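Local coordinates for variable region-containing chitin-binding protein 3 (Branchiostoma floridae, PDB 1XT5) that probably binds chitin, and perhaps hydrolyses it, as a whole protein, the present chain being its first, immunoglobulin V-type domain from an amphioxus immune-type receptor, at residues 24-29 / 107-112; 31-36 / 111-116. All coordinates share one frame; numbering follows the deposited sequence. Where two conformers were deposited one is given.

Contact 1. Residues 24-29 / 107-112; sequences LPCSYQ and YWCQVA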
ATOM      1  N   LEU A  24      -8.091  -0.061   3.586  1.00  5.11           N
ATOM      2  CA  LEU A  24      -8.048   0.351   2.191  1.00  4.94           C
ATOM      3  C   LEU A  24      -7.572  -0.880   1.399  1.00  4.62           C
ATOM      4  O   LEU A  24      -6.390  -1.200   1.443  1.00  5.20           O
ATOM      5  CB  LEU A  24      -7.114   1.504   1.924  0.65  5.82           C
ATOM      6  CG  LEU A  24      -7.532   2.793   2.640  0.65  6.00           C
ATOM      7  CD1 LEU A  24      -7.453   2.905   4.114  0.65 11.01           C
ATOM      8  CD2 LEU A  24      -6.631   3.962   2.165  0.65  6.16           C
ATOM      9  N   PRO A  25      -8.476  -1.634   0.757  1.00  5.19           N
ATOM     10  CA  PRO A  25      -8.062  -2.876   0.115  1.00  5.04           C
ATOM     11  C   PRO A  25      -7.097  -2.688  -1.039  1.00  4.63           C
ATOM     12  O   PRO A  25      -7.176  -1.753  -1.823  1.00  5.54           O
ATOM     13  CB  PRO A  25      -9.404  -3.487  -0.338  1.00  6.13           C
ATOM     14  CG  PRO A  25     -10.403  -2.918   0.601  1.00  7.15           C
ATOM     15  CD  PRO A  25      -9.951  -1.498   0.760  1.00  6.24           C
ATOM     16  N   CYS A  26      -6.211  -3.667  -1.192  1.00  4.88           N
ATOM     17  CA  CYS A  26      -5.316  -3.699  -2.319  1.00  4.75           C
ATOM     18  C   CYS A  26      -4.879  -5.144  -2.578  1.00  4.70           C
ATOM     19  O   CYS A  26      -4.634  -5.874  -1.620  1.00  5.85           O
ATOM     20  CB  CYS A  26      -4.090  -2.843  -2.042  1.00  5.39           C
ATOM     21  SG  CYS A  26      -2.962  -2.774  -3.480  1.00  5.65           S
ATOM     22  N   SER A  27      -4.801  -5.510  -3.847  1.00  4.96           N
ATOM     23  CA  SER A  27      -4.299  -6.800  -4.245  1.00  5.39           C
ATOM     24  C   SER A  27      -3.309  -6.602  -5.417  1.00  4.95           C
ATOM     25  O   SER A  27      -3.291  -5.555  -6.053  1.00  4.84           O
ATOM     26  CB  SER A  27      -5.386  -7.767  -4.689  1.00  5.82           C
ATOM     27  OG  SER A  27      -5.983  -7.344  -5.920  1.00  7.26           O
ATOM     28  N   TYR A  28      -2.513  -7.624  -5.722  1.00  5.21           N
ATOM     29  CA  TYR A  28      -1.685  -7.544  -6.917  1.00  4.84           C
ATOM     30  C   TYR A  28      -1.419  -8.949  -7.434  1.00  5.44           C
ATOM     31  O   TYR A  28      -1.467  -9.945  -6.686  1.00  6.39           O
ATOM     32  CB  TYR A  28      -0.351  -6.773  -6.674  1.00  5.09           C
ATOM     33  CG  TYR A  28       0.652  -7.571  -5.878  1.00  4.92           C
ATOM     34  CD1 TYR A  28       1.586  -8.385  -6.509  1.00  5.70           C
ATOM     35  CD2 TYR A  28       0.681  -7.547  -4.486  1.00  5.69           C
ATOM     36  CE1 TYR A  28       2.486  -9.124  -5.831  1.00  7.32           C
ATOM     37  CE2 TYR A  28       1.605  -8.325  -3.779  1.00  6.69           C
ATOM     38  CZ  TYR A  28       2.504  -9.104  -4.456  1.00  6.88           C
ATOM     39  OH  TYR A  28       3.385  -9.892  -3.757  1.00  9.26           O
ATOM     40  N   GLN A  29      -1.011  -8.969  -8.712  1.00  6.02           N
ATOM     41  CA  GLN A  29      -0.476 -10.125  -9.371  1.00  7.97           C
ATOM     42  C   GLN A  29       0.799  -9.712 -10.089  1.00  6.98           C
ATOM     43  O   GLN A  29       0.832  -8.681 -10.706  1.00  7.94           O
ATOM     44  CB  GLN A  29      -1.430 -10.747 -10.354  1.00 11.72           C
ATOM     45  CG  GLN A  29      -2.564 -11.439  -9.590  0.65 13.27           C
ATOM     46  CD  GLN A  29      -2.121 -12.705  -8.878  0.50 16.12           C
ATOM     47  OE1 GLN A  29      -2.370 -12.869  -7.678  0.50 20.36           O
ATOM     48  NE2 GLN A  29      -1.437 -13.666  -9.533  0.50 21.33           N
ATOM     49  N   TYR A 107      -4.865   7.662  -1.269  1.00  3.92           N
ATOM     50  CA  TYR A 107      -3.864   6.717  -0.857  1.00  4.03           C
ATOM     51  C   TYR A 107      -3.557   5.779  -2.010  1.00  4.05           C
ATOM     52  O   TYR A 107      -4.422   5.055  -2.495  1.00  5.20           O
ATOM     53  CB  TYR A 107      -4.362   5.920   0.362  1.00  4.21           C
ATOM     54  CG  TYR A 107      -4.457   6.736   1.609  1.00  4.58           C
ATOM     55  CD1 TYR A 107      -5.498   7.597   1.854  1.00  4.93           C
ATOM     56  CD2 TYR A 107      -3.458   6.678   2.588  1.00  5.29           C
ATOM     57  CE1 TYR A 107      -5.569   8.372   2.987  1.00  5.61           C
ATOM     58  CE2 TYR A 107      -3.494   7.419   3.743  1.00  6.32           C
ATOM     59  CZ  TYR A 107      -4.591   8.277   3.948  1.00  5.50           C
ATOM     60  OH  TYR A 107      -4.625   9.013   5.090  1.00  7.59           O
ATOM     61  N   TRP A 108      -2.307   5.775  -2.444  1.00  4.32           N
ATOM     62  CA  TRP A 108      -1.852   4.936  -3.537  1.00  3.68           C
ATOM     63  C   TRP A 108      -1.248   3.660  -2.979  1.00  3.70           C
ATOM     64  O   TRP A 108      -0.320   3.708  -2.179  1.00  4.54           O
ATOM     65  CB  TRP A 108      -0.776   5.685  -4.348  1.00  4.22           C
ATOM     66  CG  TRP A 108      -1.359   6.859  -5.056  1.00  4.26           C
ATOM     67  CD1 TRP A 108      -1.522   8.130  -4.546  1.00  4.72           C
ATOM     68  CD2 TRP A 108      -1.895   6.873  -6.375  1.00  4.46           C
ATOM     69  NE1 TRP A 108      -2.131   8.926  -5.470  1.00  5.49           N
ATOM     70  CE2 TRP A 108      -2.372   8.201  -6.594  1.00  4.44           C
ATOM     71  CE3 TRP A 108      -2.047   5.958  -7.367  1.00  4.68           C
ATOM     72  CZ2 TRP A 108      -2.963   8.563  -7.792  1.00  5.94           C
ATOM     73  CZ3 TRP A 108      -2.629   6.311  -8.553  1.00  5.81           C
ATOM     74  CH2 TRP A 108      -3.089   7.623  -8.767  1.00  6.03           C
ATOM     75  N   CYS A 109      -1.775   2.523  -3.471  1.00  3.99           N
ATOM     76  CA  CYS A 109      -1.175   1.214  -3.253  1.00  4.01           C
ATOM     77  C   CYS A 109      -0.268   0.959  -4.463  1.00  3.98           C
ATOM     78  O   CYS A 109      -0.756   0.788  -5.566  1.00  4.57           O
ATOM     79  CB  CYS A 109      -2.264   0.168  -3.160  1.00  4.71           C
ATOM     80  SG  CYS A 109      -1.533  -1.463  -2.842  1.00  5.45           S
ATOM     81  N   GLN A 110       1.023   0.987  -4.223  1.00  4.26           N
ATOM     82  CA  GLN A 110       2.038   0.791  -5.242  1.00  4.43           C
ATOM     83  C   GLN A 110       2.762  -0.513  -4.928  1.00  4.51           C
ATOM     84  O   GLN A 110       3.221  -0.725  -3.806  1.00  5.47           O
ATOM     85  CB  GLN A 110       3.012   1.956  -5.254  1.00  5.42           C
ATOM     86  CG  GLN A 110       4.122   1.784  -6.279  1.00  5.82           C
ATOM     87  CD  GLN A 110       5.013   2.982  -6.250  0.70  5.05           C
ATOM     88  OE1 GLN A 110       4.697   4.019  -6.804  0.70  6.79           O
ATOM     89  NE2 GLN A 110       6.089   2.893  -5.513  0.70  6.09           N
ATOM     90  N   VAL A 111       2.912  -1.370  -5.932  1.00  4.40           N
ATOM     91  CA  VAL A 111       3.649  -2.608  -5.783  1.00  3.96           C
ATOM     92  C   VAL A 111       4.665  -2.650  -6.937  1.00  4.10           C
ATOM     93  O   VAL A 111       4.307  -2.411  -8.103  1.00  4.78           O
ATOM     94  CB  VAL A 111       2.746  -3.841  -5.763  1.00  4.66           C
ATOM     95  CG1 VAL A 111       3.561  -5.101  -5.439  1.00  6.02           C
ATOM     96  CG2 VAL A 111       1.606  -3.697  -4.776  1.00  5.75           C
ATOM     97  N   ALA A 112       5.925  -2.925  -6.617  1.00  4.67           N
ATOM     98  CA  ALA A 112       6.974  -2.824  -7.615  1.00  5.51           C
ATOM     99  C   ALA A 112       8.017  -3.913  -7.393  1.00  5.66           C
ATOM    100  O   ALA A 112       8.298  -4.298  -6.257  1.00  6.58           O
ATOM    101  CB  ALA A 112       7.693  -1.473  -7.525  1.00  7.72           C
TER

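Contact 2. Residues 31-36 / 111-116; sequences ANDTQP and VAQWSI. With SO4 (sulfate ion), chain B.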
ATOM      1  N   ALA A  31       3.128 -11.292 -12.817  1.00  9.72           N
ATOM      2  CA  ALA A  31       3.309 -12.369 -13.772  1.00 10.63           C
ATOM      3  C   ALA A  31       4.800 -12.561 -14.038  1.00 10.89           C
ATOM      4  O   ALA A  31       5.532 -11.572 -14.235  1.00 11.45           O
ATOM      5  CB  ALA A  31       2.642 -12.051 -15.074  1.00 12.34           C
ATOM      6  N   ASN A  32       5.268 -13.790 -14.061  1.00 12.17           N
ATOM      7  CA  ASN A  32       6.566 -14.193 -14.480  1.00 12.93           C
ATOM      8  C   ASN A  32       7.726 -13.638 -13.654  1.00 13.38           C
ATOM      9  O   ASN A  32       8.841 -13.461 -14.153  1.00 16.36           O
ATOM     10  CB  ASN A  32       6.775 -13.802 -15.976  1.00 13.23           C
ATOM     11  CG  ASN A  32       5.692 -14.383 -16.834  0.70 15.15           C
ATOM     12  OD1 ASN A  32       5.396 -15.599 -16.813  0.70 17.44           O
ATOM     13  ND2 ASN A  32       5.146 -13.512 -17.645  0.70 18.13           N
ATOM     14  N   ASP A  33       7.525 -13.422 -12.373  1.00 13.48           N
ATOM     15  CA  ASP A  33       8.615 -13.028 -11.470  1.00 13.49           C
ATOM     16  C   ASP A  33       8.221 -13.525 -10.086  1.00 14.01           C
ATOM     17  O   ASP A  33       7.193 -13.063  -9.545  1.00 16.18           O
ATOM     18  CB  ASP A  33       8.808 -11.516 -11.454  1.00 12.42           C
ATOM     19  CG  ASP A  33       9.926 -11.013 -10.592  1.00 12.77           C
ATOM     20  OD1 ASP A  33      10.609 -11.852  -9.973  1.00 15.07           O
ATOM     21  OD2 ASP A  33      10.155  -9.775 -10.526  1.00 13.20           O
ATOM     22  N   THR A  34       8.967 -14.482  -9.568  1.00 15.36           N
ATOM     23  CA  THR A  34       8.646 -15.049  -8.264  1.00 17.87           C
ATOM     24  C   THR A  34       9.402 -14.344  -7.143  1.00 17.54           C
ATOM     25  O   THR A  34       9.255 -14.736  -5.983  1.00 21.54           O
ATOM     26  CB  THR A  34       8.893 -16.554  -8.190  1.00 22.39           C
ATOM     27  OG1 THR A  34      10.264 -16.737  -8.615  1.00 25.80           O
ATOM     28  CG2 THR A  34       7.910 -17.246  -9.111  1.00 27.01           C
ATOM     29  N   GLN A  35      10.251 -13.369  -7.452  1.00 15.50           N
ATOM     30  CA  GLN A  35      10.971 -12.634  -6.416  1.00 14.91           C
ATOM     31  C   GLN A  35      10.015 -11.727  -5.623  1.00 13.58           C
ATOM     32  O   GLN A  35       9.068 -11.165  -6.238  1.00 13.27           O
ATOM     33  CB  GLN A  35      12.092 -11.752  -6.998  1.00 14.48           C
ATOM     34  CG  GLN A  35      13.158 -12.607  -7.661  0.50 16.18           C
ATOM     35  CD  GLN A  35      14.376 -11.806  -8.055  0.50 18.12           C
ATOM     36  OE1 GLN A  35      14.271 -10.661  -8.504  0.50 18.41           O
ATOM     37  NE2 GLN A  35      15.544 -12.397  -7.850  0.50 21.31           N
ATOM     38  N   PRO A  36      10.156 -11.577  -4.320  1.00 14.27           N
ATOM     39  CA  PRO A  36       9.204 -10.682  -3.588  1.00 12.70           C
ATOM     40  C   PRO A  36       9.330  -9.244  -4.041  1.00 10.34           C
ATOM     41  O   PRO A  36      10.419  -8.766  -4.287  1.00 11.31           O
ATOM     42  CB  PRO A  36       9.653 -10.843  -2.138  1.00 14.63           C
ATOM     43  CG  PRO A  36      11.056 -11.353  -2.228  1.00 17.12           C
ATOM     44  CD  PRO A  36      11.181 -12.168  -3.468  1.00 16.64           C
ATOM     45  N   VAL A 111       2.912  -1.370  -5.932  1.00  4.40           N
ATOM     46  CA  VAL A 111       3.649  -2.608  -5.783  1.00  3.96           C
ATOM     47  C   VAL A 111       4.665  -2.650  -6.937  1.00  4.10           C
ATOM     48  O   VAL A 111       4.307  -2.411  -8.103  1.00  4.78           O
ATOM     49  CB  VAL A 111       2.746  -3.841  -5.763  1.00  4.66           C
ATOM     50  CG1 VAL A 111       3.561  -5.101  -5.439  1.00  6.02           C
ATOM     51  CG2 VAL A 111       1.606  -3.697  -4.776  1.00  5.75           C
ATOM     52  N   ALA A 112       5.925  -2.925  -6.617  1.00  4.67           N
ATOM     53  CA  ALA A 112       6.974  -2.824  -7.615  1.00  5.51           C
ATOM     54  C   ALA A 112       8.017  -3.913  -7.393  1.00  5.66           C
ATOM     55  O   ALA A 112       8.298  -4.298  -6.257  1.00  6.58           O
ATOM     56  CB  ALA A 112       7.693  -1.473  -7.525  1.00  7.72           C
ATOM     57  N   GLN A 113       8.622  -4.344  -8.483  1.00  6.21           N
ATOM     58  CA  GLN A 113       9.849  -5.090  -8.377  1.00  6.65           C
ATOM     59  C   GLN A 113      10.880  -4.314  -7.551  1.00  6.04           C
ATOM     60  O   GLN A 113      10.889  -3.084  -7.602  1.00  7.50           O
ATOM     61  CB  GLN A 113      10.456  -5.344  -9.730  1.00  7.65           C
ATOM     62  CG  GLN A 113       9.585  -6.170 -10.631  1.00  8.91           C
ATOM     63  CD  GLN A 113      10.236  -6.318 -11.999  1.00 10.16           C
ATOM     64  OE1 GLN A 113      10.525  -5.329 -12.664  1.00 11.12           O
ATOM     65  NE2 GLN A 113      10.493  -7.547 -12.396  1.00 12.19           N
ATOM     66  N   TRP A 114      11.754  -4.996  -6.853  1.00  6.54           N
ATOM     67  CA  TRP A 114      12.799  -4.314  -6.087  1.00  7.71           C
ATOM     68  C   TRP A 114      13.681  -3.438  -6.981  1.00  7.77           C
ATOM     69  O   TRP A 114      14.141  -2.390  -6.535  1.00  8.96           O
ATOM     70  CB  TRP A 114      13.717  -5.291  -5.381  1.00 10.03           C
ATOM     71  CG  TRP A 114      13.119  -5.991  -4.215  1.00  9.82           C
ATOM     72  CD1 TRP A 114      11.870  -5.925  -3.716  1.00 10.89           C
ATOM     73  CD2 TRP A 114      13.801  -6.920  -3.352  1.00  8.89           C
ATOM     74  NE1 TRP A 114      11.704  -6.701  -2.628  1.00 10.10           N
ATOM     75  CE2 TRP A 114      12.902  -7.356  -2.374  1.00  9.31           C
ATOM     76  CE3 TRP A 114      15.108  -7.412  -3.323  1.00  9.38           C
ATOM     77  CZ2 TRP A 114      13.222  -8.271  -1.369  1.00  9.83           C
ATOM     78  CZ3 TRP A 114      15.442  -8.310  -2.344  1.00  9.55           C
ATOM     79  CH2 TRP A 114      14.533  -8.727  -1.397  1.00 10.03           C
ATOM     80  N   SER A 115      13.991  -3.943  -8.150  1.00  8.64           N
ATOM     81  CA  SER A 115      14.680  -3.165  -9.183  1.00  9.20           C
ATOM     82  C   SER A 115      13.726  -3.097 -10.373  1.00  8.95           C
ATOM     83  O   SER A 115      13.397  -4.121 -11.003  1.00 11.12           O
ATOM     84  CB  SER A 115      15.995  -3.796  -9.529  1.00 10.31           C
ATOM     85  OG  SER A 115      16.619  -3.051 -10.587  1.00 13.18           O
ATOM     86  N   ILE A 116      13.258  -1.893 -10.647  1.00  9.95           N
ATOM     87  CA  ILE A 116      12.231  -1.702 -11.692  1.00 10.67           C
ATOM     88  C   ILE A 116      12.924  -1.655 -13.033  1.00 12.55           C
ATOM     89  O   ILE A 116      13.304  -0.602 -13.521  1.00 15.64           O
ATOM     90  CB  ILE A 116      11.379  -0.462 -11.418  1.00 10.15           C
ATOM     91  CG1 ILE A 116      10.771  -0.483 -10.038  1.00 10.20           C
ATOM     92  CG2 ILE A 116      10.318  -0.269 -12.499  1.00 12.18           C
ATOM     93  CD1 ILE A 116      10.181   0.816  -9.566  1.00 11.89           C
TER
HETATM   94  S   SO4 B 201      12.090  -8.460 -16.341  0.80 12.36           S
HETATM   95  O1  SO4 B 201      13.575  -8.808 -16.476  0.80 16.18           O
HETATM   96  O2  SO4 B 201      11.751  -8.472 -14.910  0.80 13.16           O
HETATM   97  O3  SO4 B 201      11.267  -9.327 -17.070  0.80 12.97           O
HETATM   98  O4  SO4 B 201      11.938  -7.103 -16.854  0.80 12.80           O
HETATM   99  O   HOH W   1      11.605  -7.816  -6.605  1.00 10.84           O

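Contact 1. Residues 24-29 / 107-112
C26 and C109 both carry SG anti to their own backbone N (chi1 -177° in C26, and likewise near 180° in C109), and these two nearly equal torsions send the sulfurs to meet midway between the strands. The SG of C26 and the SG of C109 are joined at 2.0 Å, with a chi3 of -82° that gives the disulfide a left-handed twist. The CA atoms of C26 and C109 lie 6.5 Å apart, closer than those of the flanking pairs L24–Y107 and Y28–V111, so the covalent link falls where the two segments approach most closely.

Two apolar pairs flank it. Toward the N-terminal ends, one of the two modelled conformers of L24 turns its CD2 branch onto the root of the Y107 side chain: there CD2 of L24 is 3.5 Å from CB of Y107 and nearly as close to CG, and it meets the ring obliquely; for the other conformer this contact is doubtful. The phenol of Y107 reaches beyond this pair to the backbone O of D103. At the other end the CG1 methyl of V111 sits over one face of the Y28 ring, 3.8 Å from the ring centroid and 10° off the ring normal, a well-centred CH-pi contact.

Segments 24-29 and 107-112 run nearly parallel and belong to different sheets, so side chains alone span the gap. This is the canonical intersheet disulfide of the immunoglobulin fold, between strands B and F, and W41 of strand 38-44 touches both half-cystines in the manner of the conserved core tryptophan. M5 touches both Y28 and V111. With one covalent bond and otherwise only dispersive contacts across it, the interface implies a covalent tie set in largely apolar packing between the two sheets of the V domain.

Contact 2. Residues 31-36 / 111-116
D33 and Q113 meet through one hydrogen bond, from NE2 of Q113 to OD2 of D33, at 2.9 Å and nearly straight (167°). CG of D33 stands anti to the backbone N (chi1 -178°), pointing the carboxylate toward 111-116. Q113 and W114 both hold CG beside the backbone N; Q113 then runs on extended, carrying its amide across. The amide and carboxylate planes stand 77° apart: the oxygen lies close to the amide plane, whereas the nitrogen approaches OD2 from the anti side, tilted out of the carboxylate plane. OD1 of D33 takes the backbone N of Q35 at 3.0 Å, an Asx turn that helps fix the carboxylate's rotation.

The O of P36 lies over a ring face of W114, 2.9 Å from NE1 but at too poor an angle for a hydrogen bond; that N-H turns instead, weakly, to O of P37. CG of P36 packs on CZ2 of W114 at 3.9 Å. A water joins O of P36 to the backbone N of W114.

NE2 of Q113 also donates to O2 of a sulfate, probably a guest of the crystal, which S3, R117 and Q2 also bind. Two nearly straight bonds thus use both N-H groups and fix the amide's rotation, facing a probably ionised D33.

In the fold
Both contacts use strand 105-112 and overlap at V111 and A112, though V111 touches the other segment only in contact 1; their centres are 13 Å apart. The centre of contact 1 is about 5 Å, and that of contact 2 about 15 Å, from the centre of the chain. Five of six touching residues are buried in the first; the second is only partly buried, W114 being exposed. Covalent and apolar side-chain contacts join the sheets in the first, whereas the second mixes polar links with P36–W114 packing. Contact 2 pairs the loops that follow strands 22-31 and 105-112, which by position correspond to CDR1 and CDR3 of V domains: a buried core gives way to a partly exposed, more polar end.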